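Local coordinates for aspartate aminotransferase (PDB 3NRA) that catalyses the pyridoxal 5'-phosphate-dependent transfer of the amino group of L-aspartate to a 2-oxo acid, probably 2-oxoglutarate, at the interface of chains A and B. Coordinates in Å, arbitrary orientation; residue numbers count along the deposited sequence, not the author numbering. Chains: chain A/B, aspartate aminotransferase.

Contact 1: the interface of chains A and B. Residues chain A 112-113, 116, 142; chain B 281-283.
The backbone carbonyl oxygen O of B:Ile281, near the C-terminal end of helix 269-282, accepts a hydrogen bond from the side-chain amide nitrogen NE2 of A:Gln112 at 2.8 Å. The bond is nearly straight at the hydrogen (164°), and the oxygen sits close to the plane of the glutamine amide. On the acceptor side the donor comes from above the carbonyl plane, 38° out of it, and so misses the lone pairs. The glutamine starts with CG trans to its backbone N (chi1 -172°) and then bends at chi2, which lays CG and CD along the B:Ile281-B:Ser283 backbone and brings NE2 round to the carbonyl.

One turn further along helix 110-120, A:Phe116 packs against the same stretch of chain B. Its CB rests 3.4 Å from O of B:Ile281, and one face of the ring takes the methyl CG2 of B:Val282, a CH-pi contact 3.8 Å from the centroid and displaced toward the CE1-CZ rim. The two side chains run alongside each other in the same direction. From helix 138-145, A:Leu142 slides past B:Ile281 in the opposite sense, its methyl CD2 lying 3.9 Å from CD1 of the isoleucine. A water bridges the two backbones, 3.1 Å from O of A:Gly113 and 3.0 Å from O of B:Val282.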
# COMPACT_ATOMS: atom_id res chain seq x y z
N GLN A 112 -4.34 -7.64 -2.65
CA GLN A 112 -3.39 -7.85 -1.52
C GLN A 112 -3.55 -6.76 -0.47
O GLN A 112 -3.66 -7.05 0.70
CB GLN A 112 -1.93 -7.90 -2.01
CG GLN A 112 -0.92 -8.32 -0.91
CD GLN A 112 -1.20 -9.70 -0.37
OE1 GLN A 112 -1.47 -10.61 -1.13
NE2 GLN A 112 -1.20 -9.85 0.97
N GLY A 113 -3.62 -5.51 -0.92
CA GLY A 113 -3.86 -4.38 -0.04
C GLY A 113 -5.09 -4.51 0.82
O GLY A 113 -5.04 -4.23 2.02
N PHE A 116 -4.49 -7.40 3.44
CA PHE A 116 -3.71 -6.88 4.59
C PHE A 116 -4.59 -6.11 5.60
O PHE A 116 -4.55 -6.36 6.81
CB PHE A 116 -2.57 -5.95 4.11
CG PHE A 116 -1.70 -5.44 5.25
CD1 PHE A 116 -0.83 -6.28 5.88
CD2 PHE A 116 -1.86 -4.15 5.74
CE1 PHE A 116 -0.05 -5.83 6.96
CE2 PHE A 116 -1.10 -3.69 6.84
CZ PHE A 116 -0.19 -4.53 7.44
N LEU A 142 -0.13 -13.37 7.32
CA LEU A 142 -0.83 -12.23 7.90
C LEU A 142 -1.32 -12.51 9.33
O LEU A 142 -1.09 -11.72 10.22
CB LEU A 142 -2.02 -11.81 7.03
CG LEU A 142 -1.64 -11.13 5.73
CD1 LEU A 142 -2.80 -11.17 4.72
CD2 LEU A 142 -1.20 -9.74 6.00
N ILE B 281 3.22 -8.85 1.74
CA ILE B 281 1.87 -9.11 2.27
C ILE B 281 1.04 -7.85 2.54
O ILE B 281 -0.17 -7.95 2.74
CB ILE B 281 1.88 -10.07 3.52
CG1 ILE B 281 2.55 -9.43 4.74
CG2 ILE B 281 2.56 -11.43 3.17
CD1 ILE B 281 2.66 -10.37 5.92
N VAL B 282 1.67 -6.67 2.47
CA VAL B 282 0.95 -5.40 2.60
C VAL B 282 0.28 -5.01 1.28
O VAL B 282 -0.90 -4.59 1.29
CB VAL B 282 1.89 -4.24 3.10
CG1 VAL B 282 1.19 -2.88 3.00
CG2 VAL B 282 2.32 -4.51 4.53
N SER B 283 1.03 -5.06 0.18
CA SER B 283 0.47 -4.73 -1.15
C SER B 283 1.21 -5.33 -2.37
O SER B 283 0.97 -4.90 -3.51
CB SER B 283 0.39 -3.21 -1.31
OG SER B 283 1.69 -2.62 -1.27
O HOH W 1 -2.64 -2.34 2.28

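Contact 2: the interface of chains A and B. Residues chain A 11, 116, 137-138, 141, 145; chain B 277-278, 281.
With chi1 at 67°, B:Ile281 wedges CG1 between its own backbone N and carbonyl carbon, and the extended chi2 (-176°) carries CD1 away from the main chain toward A:Leu11. The branch methyl CG2 is thereby turned the other way, toward A:Phe137 and A:Ala138. One helix turn earlier, B:Leu278 has CG trans to the backbone N (chi1 179°), which directs its two methyls at A:Phe145.

The isoleucine therefore touches chain A with both branches. CD1 meets the methyl CD2 of A:Leu11 at 3.7 Å, the two side chains crossing at about a right angle. CG2 lies 4.0 Å from CE2 on the rim of the A:Phe137 ring and 4.1 Å from CB of A:Ala138. That alanine methyl also sits over the centre of the A:Phe137 ring, so it backs the aromatic group from within chain A while meeting the isoleucine itself.

B:Leu278 crosses A:Phe145 almost perpendicularly. Its CD1 stands above one face of the ring, offset toward the rim, and its CD2 approaches the ring atom CZ at 3.9 Å. A:Leu11 lies along the flank of helix 269-282: its CD1 reaches CA of B:Leu278 at 3.9 Å, and its CB meets CB of B:Lys277 at the same separation. A:Leu11 is poorly ordered, so the finer details of its contacts deserve caution. Within chain A, the side-chain amine nitrogen NZ of A:Lys141 donates to the carbonyl O of A:Leu11 at 3.2 Å, from well above the carbonyl plane; if that leucine is placed correctly, this link would tie the N-terminal segment to helix 138-145.

This apolar patch seats the last turns of a chain B helix between the N-terminal segment and helix 138-145 of chain A, and so contributes to the dimer typical of this aminotransferase family.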
# COMPACT_ATOMS: atom_id res chain seq x y z
N LEU A 11 8.09 -14.38 8.00
CA LEU A 11 7.62 -13.84 6.71
C LEU A 11 8.45 -14.33 5.48
O LEU A 11 8.12 -13.97 4.35
CB LEU A 11 7.61 -12.30 6.75
CG LEU A 11 6.71 -11.59 7.79
CD1 LEU A 11 6.68 -10.07 7.51
CD2 LEU A 11 5.31 -12.15 7.80
N PHE A 116 -4.49 -7.40 3.44
CA PHE A 116 -3.71 -6.88 4.59
C PHE A 116 -4.59 -6.11 5.60
O PHE A 116 -4.55 -6.36 6.81
CB PHE A 116 -2.57 -5.95 4.11
CG PHE A 116 -1.70 -5.44 5.25
CD1 PHE A 116 -0.83 -6.28 5.88
CD2 PHE A 116 -1.86 -4.15 5.74
CE1 PHE A 116 -0.05 -5.83 6.96
CE2 PHE A 116 -1.10 -3.69 6.84
CZ PHE A 116 -0.19 -4.53 7.44
N PHE A 137 -0.91 -17.61 -0.27
CA PHE A 137 0.38 -17.63 0.47
C PHE A 137 0.39 -16.68 1.65
O PHE A 137 1.01 -16.96 2.65
CB PHE A 137 1.58 -17.31 -0.49
CG PHE A 137 1.87 -15.82 -0.65
CD1 PHE A 137 1.08 -15.03 -1.50
CD2 PHE A 137 2.87 -15.20 0.09
CE1 PHE A 137 1.32 -13.66 -1.63
CE2 PHE A 137 3.11 -13.82 -0.02
CZ PHE A 137 2.35 -13.06 -0.91
N ALA A 138 -0.34 -15.57 1.52
CA ALA A 138 -0.36 -14.52 2.52
C ALA A 138 -1.17 -14.85 3.77
O ALA A 138 -0.98 -14.22 4.81
CB ALA A 138 -0.89 -13.17 1.90
N LYS A 141 0.72 -16.07 6.87
CA LYS A 141 1.68 -15.03 7.22
C LYS A 141 1.03 -13.80 7.84
O LYS A 141 1.59 -13.24 8.77
CB LYS A 141 2.49 -14.60 6.01
CG LYS A 141 3.51 -15.61 5.60
CD LYS A 141 4.07 -15.29 4.23
CE LYS A 141 5.35 -16.17 3.96
NZ LYS A 141 6.07 -15.74 2.71
N PHE A 145 1.64 -12.41 11.41
CA PHE A 145 2.21 -11.09 11.56
C PHE A 145 1.47 -10.29 12.64
O PHE A 145 2.10 -9.57 13.42
CB PHE A 145 2.19 -10.32 10.26
CG PHE A 145 2.79 -8.95 10.37
CD1 PHE A 145 4.14 -8.79 10.55
CD2 PHE A 145 1.99 -7.82 10.36
CE1 PHE A 145 4.69 -7.55 10.66
CE2 PHE A 145 2.53 -6.58 10.49
CZ PHE A 145 3.89 -6.45 10.64
N LYS B 277 10.07 -8.11 3.04
CA LYS B 277 9.28 -9.28 3.39
C LYS B 277 7.86 -8.85 3.75
O LYS B 277 6.89 -9.45 3.29
CB LYS B 277 9.93 -10.05 4.55
CG LYS B 277 11.15 -10.88 4.15
CD LYS B 277 12.14 -11.03 5.33
CE LYS B 277 13.05 -12.27 5.20
NZ LYS B 277 12.65 -13.36 6.19
N LEU B 278 7.75 -7.76 4.50
CA LEU B 278 6.45 -7.25 4.86
C LEU B 278 5.68 -6.69 3.64
O LEU B 278 4.48 -6.93 3.52
CB LEU B 278 6.56 -6.21 5.95
CG LEU B 278 5.26 -5.56 6.43
CD1 LEU B 278 4.20 -6.58 6.77
CD2 LEU B 278 5.56 -4.70 7.64
N ILE B 281 3.22 -8.85 1.74
CA ILE B 281 1.87 -9.11 2.27
C ILE B 281 1.04 -7.85 2.54
O ILE B 281 -0.17 -7.95 2.74
CB ILE B 281 1.88 -10.07 3.52
CG1 ILE B 281 2.55 -9.43 4.74
CG2 ILE B 281 2.56 -11.43 3.17
CD1 ILE B 281 2.66 -10.37 5.92

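Contact 1 and contact 2 are neighbouring parts of one dimer interface, with their C-alpha centres about 7 Å apart. They share A:Phe116 and B:Ile281, and both draw on helices 110-120 and 138-145 of chain A and helix 269-282 of chain B. Contact 1 holds the C-terminal end of the chain B helix largely by its backbone carbonyls, with side-chain packing beside them, whereas contact 2 packs side chains from B:Lys277 to B:Ile281 along the last turns. Together they fix both the end and the flank of that helix against the other subunit. Because the interface is two-fold symmetric, the pair recurs with the chains exchanged.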